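Local coordinates for Serine/threonine protein kinase (Mycobacterium tuberculosis, PDB 4ESQ) that probably phosphorylates serine and threonine residues of proteins as a membrane receptor kinase, whose extracellular sensor domain is the part described here, at residues 3-8 with 163-168; 37-42 with 56-61; 65-70 with 89-94; 101-106 with 159-164. All blocks are in the same frame, centred on the assembly; numbering follows the deposited sequence.

Contact 1 of 4, residues 3-8 with 163-168; sequences QPVAEE and NNVVVD
The carboxamide of Asn164 lies against the ring of Pro4, its CG 3.6 Å from Pro4 CB, and from there it grips the next residue by both backbone polar atoms. Its OD1 accepts from Val5 N at 2.7 Å, the donor standing 29° out of the carbonyl plane, while ND2 gives a hydrogen to Val5 O at 3.2 Å on an in-plane lone pair. A side chain thus pairs with the N-H and C=O of one residue much as a neighbouring strand would. The amide is fixed further by a second bond from ND2, to Phe93 O, so the rotation of this buried group is well determined. Asn163 and Asn164 are the two central residues of a type II' turn, the tight two-residue connection of the beta hairpin 154-162/165-173, and the N-terminal segment docks across this hairpin end. Asn163 contributes as well: CG is anti to the backbone N (chi1 -153°), which takes the carboxamide toward Gln3; there ND2 donates to Gln3 O at 3.0 Å, nearly straight and in the plane of the amide. Beyond the polar row, Val5 CB meets Val165 CG2 at 3.7 Å, the two side chains crossing at about a right angle. Val191 of helix 179-192 and the C-terminal Glu194 also touch Val5, so both ends of the chain come together here.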
loop_
_atom_site.group_PDB
_atom_site.type_symbol
_atom_site.label_atom_id
_atom_site.label_comp_id
_atom_site.label_asym_id
_atom_site.label_seq_id
_atom_site.Cartn_x
_atom_site.Cartn_y
_atom_site.Cartn_z
ATOM N N GLN A 3 22.021 2.357 -12.087
ATOM C CA GLN A 3 22.246 1.958 -10.703
ATOM C C GLN A 3 20.947 1.814 -9.930
ATOM O O GLN A 3 19.995 2.546 -10.175
ATOM C CB GLN A 3 23.164 2.958 -10.014
ATOM C CG GLN A 3 24.597 2.864 -10.503
ATOM C CD GLN A 3 25.473 3.967 -9.971
ATOM O OE1 GLN A 3 25.276 4.450 -8.853
ATOM N NE2 GLN A 3 26.451 4.381 -10.773
ATOM N N PRO A 4 20.913 0.862 -8.990
ATOM C CA PRO A 4 19.729 0.642 -8.157
ATOM C C PRO A 4 19.599 1.743 -7.116
ATOM O O PRO A 4 20.561 2.463 -6.840
ATOM C CB PRO A 4 20.030 -0.684 -7.469
ATOM C CG PRO A 4 21.539 -0.720 -7.390
ATOM C CD PRO A 4 22.019 -0.049 -8.648
ATOM N N VAL A 5 18.410 1.885 -6.551
ATOM C CA VAL A 5 18.225 2.835 -5.467
ATOM C C VAL A 5 18.845 2.269 -4.194
ATOM O O VAL A 5 18.634 1.104 -3.859
ATOM C CB VAL A 5 16.735 3.128 -5.231
ATOM C CG1 VAL A 5 16.568 4.073 -4.056
ATOM C CG2 VAL A 5 16.102 3.717 -6.497
ATOM N N ALA A 6 19.619 3.094 -3.492
ATOM C CA ALA A 6 20.240 2.674 -2.235
ATOM C C ALA A 6 19.208 2.553 -1.122
ATOM O O ALA A 6 18.275 3.355 -1.049
ATOM C CB ALA A 6 21.305 3.671 -1.826
ATOM N N GLU A 7 19.390 1.566 -0.250
ATOM C CA GLU A 7 18.489 1.368 0.883
ATOM C C GLU A 7 18.336 2.649 1.672
ATOM O O GLU A 7 17.254 2.956 2.177
ATOM C CB GLU A 7 19.024 0.292 1.836
ATOM C CG GLU A 7 18.885 -1.143 1.361
ATOM C CD GLU A 7 19.498 -2.130 2.348
ATOM O OE1 GLU A 7 19.471 -1.856 3.571
ATOM O OE2 GLU A 7 20.018 -3.174 1.895
ATOM N N GLU A 8 19.429 3.398 1.785
ATOM C CA GLU A 8 19.438 4.578 2.637
ATOM C C GLU A 8 18.685 5.762 2.033
ATOM O O GLU A 8 18.495 6.787 2.694
ATOM C CB GLU A 8 20.876 4.960 3.012
ATOM C CG GLU A 8 21.747 5.308 1.827
ATOM C CD GLU A 8 22.708 4.199 1.458
ATOM O OE1 GLU A 8 22.335 3.004 1.551
ATOM O OE2 GLU A 8 23.844 4.531 1.074
ATOM N N ASN A 163 12.687 0.591 -11.118
ATOM C CA ASN A 163 14.032 0.179 -10.736
ATOM C C ASN A 163 13.923 -1.031 -9.804
ATOM O O ASN A 163 13.186 -1.969 -10.104
ATOM C CB ASN A 163 14.787 1.337 -10.067
ATOM C CG ASN A 163 16.295 1.231 -10.232
ATOM O OD1 ASN A 163 16.830 0.146 -10.476
ATOM N ND2 ASN A 163 16.990 2.360 -10.084
ATOM N N ASN A 164 14.648 -1.008 -8.685
ATOM C CA ASN A 164 14.634 -2.115 -7.730
ATOM C C ASN A 164 13.683 -1.867 -6.562
ATOM O O ASN A 164 13.818 -2.493 -5.506
ATOM C CB ASN A 164 16.037 -2.349 -7.165
ATOM C CG ASN A 164 16.572 -1.132 -6.443
ATOM O OD1 ASN A 164 16.458 -0.008 -6.934
ATOM N ND2 ASN A 164 17.139 -1.343 -5.262
ATOM N N VAL A 165 12.735 -0.952 -6.743
ATOM C CA VAL A 165 11.891 -0.523 -5.630
ATOM C C VAL A 165 10.426 -0.836 -5.887
ATOM O O VAL A 165 9.889 -0.486 -6.932
ATOM C CB VAL A 165 12.024 0.996 -5.375
ATOM C CG1 VAL A 165 11.069 1.462 -4.259
ATOM C CG2 VAL A 165 13.455 1.351 -5.037
ATOM N N VAL A 166 9.793 -1.504 -4.930
ATOM C CA VAL A 166 8.352 -1.721 -4.969
ATOM C C VAL A 166 7.635 -0.630 -4.175
ATOM O O VAL A 166 8.047 -0.276 -3.073
ATOM C CB VAL A 166 7.976 -3.101 -4.405
ATOM C CG1 VAL A 166 6.449 -3.193 -4.217
ATOM C CG2 VAL A 166 8.489 -4.205 -5.328
ATOM N N VAL A 167 6.582 -0.085 -4.759
ATOM C CA VAL A 167 5.818 0.987 -4.148
ATOM C C VAL A 167 4.516 0.350 -3.676
ATOM O O VAL A 167 3.836 -0.310 -4.454
ATOM C CB VAL A 167 5.550 2.085 -5.180
ATOM C CG1 VAL A 167 4.720 3.215 -4.581
ATOM C CG2 VAL A 167 6.879 2.615 -5.697
ATOM N N ASP A 168 4.184 0.524 -2.398
ATOM C CA ASP A 168 3.083 -0.222 -1.794
ATOM C C ASP A 168 2.228 0.737 -0.986
ATOM O O ASP A 168 2.662 1.210 0.063
ATOM C CB ASP A 168 3.668 -1.312 -0.883
ATOM C CG ASP A 168 2.691 -2.434 -0.582
ATOM O OD1 ASP A 168 1.534 -2.362 -1.032
ATOM O OD2 ASP A 168 3.096 -3.397 0.115
#

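Contact 2 of 4, residues 37-42 with 56-61; sequences SMDSSP and TSQDPV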
loop_
_atom_site.group_PDB
_atom_site.type_symbol
_atom_site.label_atom_id
_atom_site.label_comp_id
_atom_site.label_asym_id
_atom_site.label_seq_id
_atom_site.Cartn_x
_atom_site.Cartn_y
_atom_site.Cartn_z
ATOM N N SER A 37 10.252 -1.537 9.309
ATOM C CA SER A 37 10.202 -2.993 9.259
ATOM C C SER A 37 8.823 -3.440 8.801
ATOM O O SER A 37 7.868 -2.659 8.850
ATOM C CB SER A 37 10.508 -3.587 10.636
ATOM O OG SER A 37 9.704 -2.976 11.627
ATOM N N MET A 38 8.724 -4.685 8.344
ATOM C CA MET A 38 7.440 -5.240 7.937
ATOM C C MET A 38 6.577 -5.469 9.169
ATOM O O MET A 38 7.085 -5.642 10.274
ATOM C CB MET A 38 7.613 -6.555 7.177
ATOM C CG MET A 38 8.355 -6.428 5.853
ATOM S SD MET A 38 7.425 -5.459 4.651
ATOM C CE MET A 38 8.684 -5.335 3.360
ATOM N N ASP A 39 5.269 -5.469 8.960
ATOM C CA ASP A 39 4.301 -5.594 10.036
ATOM C C ASP A 39 3.984 -7.065 10.277
ATOM O O ASP A 39 3.433 -7.742 9.400
ATOM C CB ASP A 39 3.044 -4.804 9.636
ATOM C CG ASP A 39 1.927 -4.902 10.649
ATOM O OD1 ASP A 39 2.162 -5.404 11.774
ATOM O OD2 ASP A 39 0.806 -4.451 10.307
ATOM N N SER A 40 4.327 -7.565 11.461
ATOM C CA SER A 40 4.047 -8.967 11.790
ATOM C C SER A 40 2.996 -9.110 12.883
ATOM O O SER A 40 2.845 -10.180 13.467
ATOM C CB SER A 40 5.324 -9.734 12.166
ATOM O OG SER A 40 5.913 -9.234 13.356
ATOM N N SER A 41 2.267 -8.038 13.162
ATOM C CA SER A 41 1.171 -8.135 14.117
ATOM C C SER A 41 0.134 -9.070 13.499
ATOM O O SER A 41 -0.138 -8.997 12.293
ATOM C CB SER A 41 0.577 -6.756 14.410
ATOM O OG SER A 41 0.055 -6.174 13.231
ATOM N N PRO A 42 -0.432 -9.971 14.311
ATOM C CA PRO A 42 -1.291 -11.014 13.740
ATOM C C PRO A 42 -2.584 -10.461 13.147
ATOM O O PRO A 42 -3.212 -9.580 13.726
ATOM C CB PRO A 42 -1.611 -11.906 14.950
ATOM C CG PRO A 42 -1.431 -11.021 16.133
ATOM C CD PRO A 42 -0.291 -10.105 15.772
ATOM N N THR A 56 -0.607 -2.935 3.208
ATOM C CA THR A 56 0.761 -2.831 2.717
ATOM C C THR A 56 1.728 -3.404 3.738
ATOM O O THR A 56 1.369 -3.606 4.901
ATOM C CB THR A 56 1.178 -1.364 2.493
ATOM O OG1 THR A 56 1.622 -0.796 3.733
ATOM C CG2 THR A 56 0.022 -0.554 1.971
ATOM N N SER A 57 2.952 -3.671 3.289
ATOM C CA SER A 57 4.064 -3.975 4.190
ATOM C C SER A 57 3.836 -5.110 5.187
ATOM O O SER A 57 4.314 -5.045 6.317
ATOM C CB SER A 57 4.450 -2.714 4.980
ATOM O OG SER A 57 4.411 -1.545 4.175
ATOM N N GLN A 58 3.135 -6.156 4.774
ATOM C CA GLN A 58 2.832 -7.246 5.691
ATOM C C GLN A 58 3.930 -8.302 5.700
ATOM O O GLN A 58 4.348 -8.787 4.647
ATOM C CB GLN A 58 1.497 -7.899 5.318
ATOM C CG GLN A 58 0.310 -6.948 5.432
ATOM C CD GLN A 58 0.042 -6.552 6.871
ATOM O OE1 GLN A 58 -0.459 -7.356 7.659
ATOM N NE2 GLN A 58 0.400 -5.321 7.228
ATOM N N ASP A 59 4.386 -8.675 6.892
ATOM C CA ASP A 59 5.450 -9.670 6.992
ATOM C C ASP A 59 5.168 -10.989 6.248
ATOM O O ASP A 59 6.025 -11.446 5.491
ATOM C CB ASP A 59 5.818 -9.935 8.454
ATOM C CG ASP A 59 7.011 -10.861 8.584
ATOM O OD1 ASP A 59 8.143 -10.413 8.310
ATOM O OD2 ASP A 59 6.809 -12.039 8.941
ATOM N N PRO A 60 3.988 -11.608 6.461
ATOM C CA PRO A 60 3.701 -12.896 5.807
ATOM C C PRO A 60 3.681 -12.793 4.282
ATOM O O PRO A 60 3.884 -13.772 3.563
ATOM C CB PRO A 60 2.302 -13.248 6.326
ATOM C CG PRO A 60 2.194 -12.540 7.626
ATOM C CD PRO A 60 2.937 -11.243 7.427
ATOM N N VAL A 61 3.438 -11.588 3.794
ATOM C CA VAL A 61 3.376 -11.342 2.365
ATOM C C VAL A 61 4.779 -11.174 1.774
ATOM O O VAL A 61 5.077 -11.714 0.710
ATOM C CB VAL A 61 2.519 -10.102 2.076
ATOM C CG1 VAL A 61 2.507 -9.786 0.577
ATOM C CG2 VAL A 61 1.092 -10.310 2.619
HETATM O O HOH W 1 -0.659 -7.044 10.586
#
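Asp39 holds its CG anti to the backbone N (chi1 177°), and Gln58 bends its chain at chi2 (-67°), which turns CD toward Asp39 and brings the amide alongside the carboxylate. The two side chains point the same way with their flat groups nearly perpendicular, and Gln58 NE2 reaches Asp39 OD2 at 3.2 Å from above the carboxylate plane. The same NE2 also donates to Thr56 O at 3.0 Å, while Gln58 OE1 accepts from Gln51, so the amide is tied down at both ends. Asp39 OD1 faces its own segment: it accepts from Ser41 OG at 2.7 Å on the syn side and from Ser41 N at 3.0 Å, the second bond closing an Asx turn. Beneath this, the backbones are joined twice. Asp39 N binds Ser57 O at 2.8 Å, and Asp59 N returns a bond of the same length to Asp39 O. Met38 packs its CB against Asp59 CA at 3.8 Å and carries SD past the carbonyl of Ser57, and Ser40 CB rests on Asp59 CB. The arrangement is an isolated beta bridge between Asp39 and Gln58, set where Gln58 takes the N-cap position of helix 59-62; the Asp39 side chain also lies beside a bound terbium ion, about 3 Å away at its nearest atom.

Contact 3 of 4, residues 65-70 with 89-94; sequences TGYTAI and AVVAFP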
loop_
_atom_site.group_PDB
_atom_site.type_symbol
_atom_site.label_atom_id
_atom_site.label_comp_id
_atom_site.label_asym_id
_atom_site.label_seq_id
_atom_site.Cartn_x
_atom_site.Cartn_y
_atom_site.Cartn_z
ATOM N N THR A 65 10.745 -13.042 -0.082
ATOM C CA THR A 65 10.798 -12.393 -1.396
ATOM C C THR A 65 12.138 -11.758 -1.748
ATOM O O THR A 65 12.333 -11.294 -2.878
ATOM C CB THR A 65 9.758 -11.277 -1.499
ATOM O OG1 THR A 65 10.068 -10.268 -0.527
ATOM C CG2 THR A 65 8.356 -11.833 -1.255
ATOM N N GLY A 66 13.053 -11.700 -0.786
ATOM C CA GLY A 66 14.372 -11.151 -1.046
ATOM C C GLY A 66 14.510 -9.656 -0.806
ATOM O O GLY A 66 15.573 -9.078 -1.064
ATOM N N TYR A 67 13.457 -9.023 -0.292
ATOM C CA TYR A 67 13.525 -7.594 -0.018
ATOM C C TYR A 67 14.648 -7.314 0.982
ATOM O O TYR A 67 14.960 -8.151 1.825
ATOM C CB TYR A 67 12.191 -7.069 0.517
ATOM C CG TYR A 67 11.962 -7.340 1.986
ATOM C CD1 TYR A 67 11.379 -8.528 2.411
ATOM C CD2 TYR A 67 12.314 -6.400 2.950
ATOM C CE1 TYR A 67 11.171 -8.783 3.760
ATOM C CE2 TYR A 67 12.105 -6.646 4.306
ATOM C CZ TYR A 67 11.536 -7.844 4.698
ATOM O OH TYR A 67 11.308 -8.109 6.035
ATOM N N THR A 68 15.251 -6.139 0.884
ATOM C CA THR A 68 16.373 -5.805 1.757
ATOM C C THR A 68 16.030 -4.732 2.784
ATOM O O THR A 68 16.659 -4.652 3.848
ATOM C CB THR A 68 17.588 -5.373 0.934
ATOM O OG1 THR A 68 17.242 -4.233 0.137
ATOM C CG2 THR A 68 18.015 -6.513 0.013
ATOM N N ALA A 69 15.037 -3.903 2.471
ATOM C CA ALA A 69 14.684 -2.802 3.356
ATOM C C ALA A 69 13.305 -2.266 3.013
ATOM O O ALA A 69 12.853 -2.386 1.884
ATOM C CB ALA A 69 15.721 -1.689 3.267
ATOM N N ILE A 70 12.640 -1.691 4.005
ATOM C CA ILE A 70 11.330 -1.068 3.800
ATOM C C ILE A 70 11.288 0.266 4.542
ATOM O O ILE A 70 11.804 0.389 5.659
ATOM C CB ILE A 70 10.172 -2.018 4.255
ATOM C CG1 ILE A 70 8.792 -1.343 4.160
ATOM C CG2 ILE A 70 10.427 -2.549 5.663
ATOM C CD1 ILE A 70 8.350 -0.591 5.433
ATOM N N ALA A 89 4.487 3.070 1.471
ATOM C CA ALA A 89 5.752 2.404 1.739
ATOM C C ALA A 89 6.505 2.121 0.453
ATOM O O ALA A 89 5.902 1.907 -0.603
ATOM C CB ALA A 89 5.511 1.107 2.486
ATOM N N VAL A 90 7.831 2.118 0.563
ATOM C CA VAL A 90 8.700 1.677 -0.518
ATOM C C VAL A 90 9.593 0.556 -0.013
ATOM O O VAL A 90 10.061 0.567 1.131
ATOM C CB VAL A 90 9.542 2.821 -1.078
ATOM C CG1 VAL A 90 8.662 3.725 -1.935
ATOM C CG2 VAL A 90 10.183 3.615 0.058
ATOM N N VAL A 91 9.826 -0.420 -0.874
ATOM C CA VAL A 91 10.549 -1.612 -0.468
ATOM C C VAL A 91 11.686 -1.840 -1.455
ATOM O O VAL A 91 11.451 -1.917 -2.665
ATOM C CB VAL A 91 9.626 -2.844 -0.431
ATOM C CG1 VAL A 91 10.406 -4.074 0.019
ATOM C CG2 VAL A 91 8.415 -2.591 0.492
ATOM N N ALA A 92 12.909 -1.929 -0.941
ATOM C CA ALA A 92 14.080 -2.137 -1.791
ATOM C C ALA A 92 14.345 -3.619 -1.974
ATOM O O ALA A 92 14.184 -4.404 -1.045
ATOM C CB ALA A 92 15.304 -1.467 -1.194
ATOM N N PHE A 93 14.755 -3.979 -3.186
ATOM C CA PHE A 93 15.177 -5.332 -3.515
ATOM C C PHE A 93 16.571 -5.234 -4.120
ATOM O O PHE A 93 16.994 -4.162 -4.518
ATOM C CB PHE A 93 14.218 -5.947 -4.529
ATOM C CG PHE A 93 12.882 -6.312 -3.948
ATOM C CD1 PHE A 93 11.898 -5.351 -3.768
ATOM C CD2 PHE A 93 12.617 -7.622 -3.588
ATOM C CE1 PHE A 93 10.664 -5.694 -3.233
ATOM C CE2 PHE A 93 11.389 -7.973 -3.049
ATOM C CZ PHE A 93 10.407 -7.001 -2.871
ATOM N N PRO A 94 17.295 -6.356 -4.181
ATOM C CA PRO A 94 18.661 -6.302 -4.715
ATOM C C PRO A 94 18.696 -5.926 -6.193
ATOM O O PRO A 94 19.631 -5.261 -6.637
ATOM C CB PRO A 94 19.173 -7.728 -4.519
ATOM C CG PRO A 94 18.326 -8.295 -3.440
ATOM C CD PRO A 94 16.979 -7.655 -3.572
#
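Tyr67 CB sits wedged between two side chains of the opposite segment, 3.5 Å from Val91 CG1 and over one face of the Phe93 ring. This is the open end of the antiparallel beta hairpin formed by strands 69-76 and 84-92. The CH-pi contact to Phe93 measures 4.0 Å from Tyr67 CB to the ring centroid, 21° off the normal, with the carbon displaced toward the rim. Thr65 O meets the same ring at its edge, in the plane, at 3.5 Å from CE2. Helix 96-111 also packs against Phe93, through Lys98, Ala99 and Phe102. A chi1 of 80° sets Tyr67 CG between the backbone N and carbonyl carbon, and the ring leads away from Phe93 to Tyr62 and Met38.

Further into the hairpin, Ile70 and Val91 form a non-hydrogen-bonded pair. Their side chains cross on the same face, with Ile70 CG1 at 3.9 Å from Val91 CG2. Ala69 and Ala92, the neighbouring hydrogen-bonded pair, put their methyl groups on the other face, and Ala92 N donates to Ala69 O at 2.9 Å. Outward from that pair the segment 65-70 leaves the regular strand but stays attached. Thr68 N donates to Ala92 O at 2.8 Å in an almost straight bond, and the Thr68 hydroxyl adds a weak one to the same oxygen. At the exposed margin, Thr68 CG2 touches the Pro94 ring, and Pro94 CD closes to 3.2 Å from Gly66 O.

Contact 4 of 4, residues 101-106 with 159-164; sequences AFVQTS and MSVANN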
loop_
_atom_site.group_PDB
_atom_site.type_symbol
_atom_site.label_atom_id
_atom_site.label_comp_id
_atom_site.label_asym_id
_atom_site.label_seq_id
_atom_site.Cartn_x
_atom_site.Cartn_y
_atom_site.Cartn_z
ATOM N N ALA A 101 9.267 -9.397 -9.851
ATOM C CA ALA A 101 8.703 -10.705 -9.551
ATOM C C ALA A 101 7.700 -10.604 -8.404
ATOM O O ALA A 101 6.669 -11.279 -8.409
ATOM C CB ALA A 101 9.805 -11.692 -9.217
ATOM N N PHE A 102 8.002 -9.754 -7.421
ATOM C CA PHE A 102 7.094 -9.600 -6.292
ATOM C C PHE A 102 5.771 -8.952 -6.701
ATOM O O PHE A 102 4.711 -9.347 -6.224
ATOM C CB PHE A 102 7.725 -8.813 -5.134
ATOM C CG PHE A 102 6.748 -8.530 -4.024
ATOM C CD1 PHE A 102 6.353 -9.543 -3.161
ATOM C CD2 PHE A 102 6.188 -7.273 -3.873
ATOM C CE1 PHE A 102 5.424 -9.300 -2.153
ATOM C CE2 PHE A 102 5.270 -7.016 -2.870
ATOM C CZ PHE A 102 4.884 -8.027 -2.003
ATOM N N VAL A 103 5.833 -7.957 -7.580
ATOM C CA VAL A 103 4.608 -7.330 -8.058
ATOM C C VAL A 103 3.801 -8.310 -8.903
ATOM O O VAL A 103 2.575 -8.334 -8.830
ATOM C CB VAL A 103 4.883 -6.023 -8.841
ATOM C CG1 VAL A 103 3.579 -5.387 -9.306
ATOM C CG2 VAL A 103 5.653 -5.049 -7.979
ATOM N N GLN A 104 4.480 -9.142 -9.684
ATOM C CA GLN A 104 3.774 -10.147 -10.466
ATOM C C GLN A 104 3.065 -11.129 -9.534
ATOM O O GLN A 104 1.906 -11.496 -9.758
ATOM C CB GLN A 104 4.738 -10.888 -11.393
ATOM C CG GLN A 104 4.025 -11.834 -12.331
ATOM C CD GLN A 104 3.169 -11.092 -13.335
ATOM O OE1 GLN A 104 3.638 -10.167 -14.006
ATOM N NE2 GLN A 104 1.904 -11.484 -13.441
ATOM N N THR A 105 3.755 -11.547 -8.477
ATOM C CA THR A 105 3.142 -12.446 -7.511
ATOM C C THR A 105 1.939 -11.762 -6.892
ATOM O O THR A 105 0.884 -12.371 -6.733
ATOM C CB THR A 105 4.123 -12.855 -6.409
ATOM O OG1 THR A 105 5.101 -13.752 -6.950
ATOM C CG2 THR A 105 3.392 -13.553 -5.287
ATOM N N SER A 106 2.105 -10.494 -6.524
ATOM C CA SER A 106 0.996 -9.756 -5.930
ATOM C C SER A 106 -0.198 -9.715 -6.874
ATOM O O SER A 106 -1.337 -9.910 -6.457
ATOM C CB SER A 106 1.428 -8.345 -5.538
ATOM O OG SER A 106 2.413 -8.397 -4.525
ATOM N N MET A 159 -0.035 -0.921 -6.002
ATOM C CA MET A 159 1.347 -1.379 -5.971
ATOM C C MET A 159 1.960 -1.154 -7.333
ATOM O O MET A 159 1.316 -1.378 -8.359
ATOM C CB MET A 159 1.433 -2.865 -5.605
ATOM C CG MET A 159 2.856 -3.417 -5.603
ATOM S SD MET A 159 2.935 -5.142 -5.064
ATOM C CE MET A 159 2.443 -4.976 -3.348
ATOM N N SER A 160 3.200 -0.696 -7.335
ATOM C CA SER A 160 3.936 -0.546 -8.582
ATOM C C SER A 160 5.402 -0.858 -8.326
ATOM O O SER A 160 5.805 -1.166 -7.196
ATOM C CB SER A 160 3.767 0.868 -9.150
ATOM O OG SER A 160 4.078 0.906 -10.546
ATOM N N VAL A 161 6.200 -0.786 -9.382
ATOM C CA VAL A 161 7.623 -1.036 -9.267
ATOM C C VAL A 161 8.338 -0.123 -10.241
ATOM O O VAL A 161 7.860 0.111 -11.354
ATOM C CB VAL A 161 7.968 -2.508 -9.559
ATOM C CG1 VAL A 161 7.224 -2.994 -10.800
ATOM C CG2 VAL A 161 9.478 -2.700 -9.711
ATOM N N ALA A 162 9.464 0.416 -9.795
ATOM C CA ALA A 162 10.364 1.164 -10.662
ATOM C C ALA A 162 11.773 0.842 -10.185
ATOM O O ALA A 162 12.025 0.807 -8.981
ATOM C CB ALA A 162 10.093 2.642 -10.566
ATOM N N ASN A 163 12.687 0.591 -11.118
ATOM C CA ASN A 163 14.032 0.179 -10.736
ATOM C C ASN A 163 13.923 -1.031 -9.804
ATOM O O ASN A 163 13.186 -1.969 -10.104
ATOM C CB ASN A 163 14.787 1.337 -10.067
ATOM C CG ASN A 163 16.295 1.231 -10.232
ATOM O OD1 ASN A 163 16.830 0.146 -10.476
ATOM N ND2 ASN A 163 16.990 2.360 -10.084
ATOM N N ASN A 164 14.648 -1.008 -8.685
ATOM C CA ASN A 164 14.634 -2.115 -7.730
ATOM C C ASN A 164 13.683 -1.867 -6.562
ATOM O O ASN A 164 13.818 -2.493 -5.506
ATOM C CB ASN A 164 16.037 -2.349 -7.165
ATOM C CG ASN A 164 16.572 -1.132 -6.443
ATOM O OD1 ASN A 164 16.458 -0.008 -6.934
ATOM N ND2 ASN A 164 17.139 -1.343 -5.262
#
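The ring of Phe102 is approached obliquely by the end of Met159, whose CE comes to 3.5 Å from Phe102 CE2, while one face carries Ser106 OG, 3.5 Å above the plane and offset toward the rim. Tyr62 stacks with the same ring, and Thr65 touches it too. Met159 and Phe102 cross at about a right angle, and SD stands 4.7 Å from the ring centroid, a Met-aromatic contact. The methionine is extended through chi1 and chi2, both near 180°, which carries SD straight out from the strand to the helix; the bend at chi3 (-67°) then folds CE in beside the ring. Ser106, one turn on from Phe102, brings OG to 3.3 Å from Met159 SD, while that hydroxyl also lies 3.0 Å from Phe102 O. About one helical turn before Ser106, Val103 CG2 meets Val161 CB, two residues on from Met159 along the strand, at 3.8 Å and also brushes Met159. All these side chains are buried, and Val166 of the adjacent strand fills in beside Phe102, Val103 and Met159. The axes of helix 101-106 and strand 159-162 run nearly antiparallel, 8.5 Å apart. This is a helix laid along one face of an antiparallel sheet whose other face is covered by helix 179-192, an alpha-beta-alpha sandwich, consistent with the Mog1p/PsbP clan.

In the fold
Contacts 1, 3 and 4 lie on the same side of the chain's centre, on three neighbouring middle strands of the antiparallel sheet, 84-92, 165-173 and 154-162; contact 2 is farther off, about 19 Å from contact 1 between centres but about 13 Å from contact 3. Contact 4 is fully buried and relies on apolar and sulfur packing, whereas the other three are partly buried and add hydrogen bonds. Contact 3 uses backbone pairing, contact 1 asparagine amides, and contact 2 combines a single backbone bridge with a carboxylate-amide bond near a metal. Contacts 1 and 4 share Asn163 and Asn164; the backbone of Asn164 also bonds to Phe93 of contact 3. Met38 of contact 2 touches Tyr67 and Ile70, joining the loop to the hairpin.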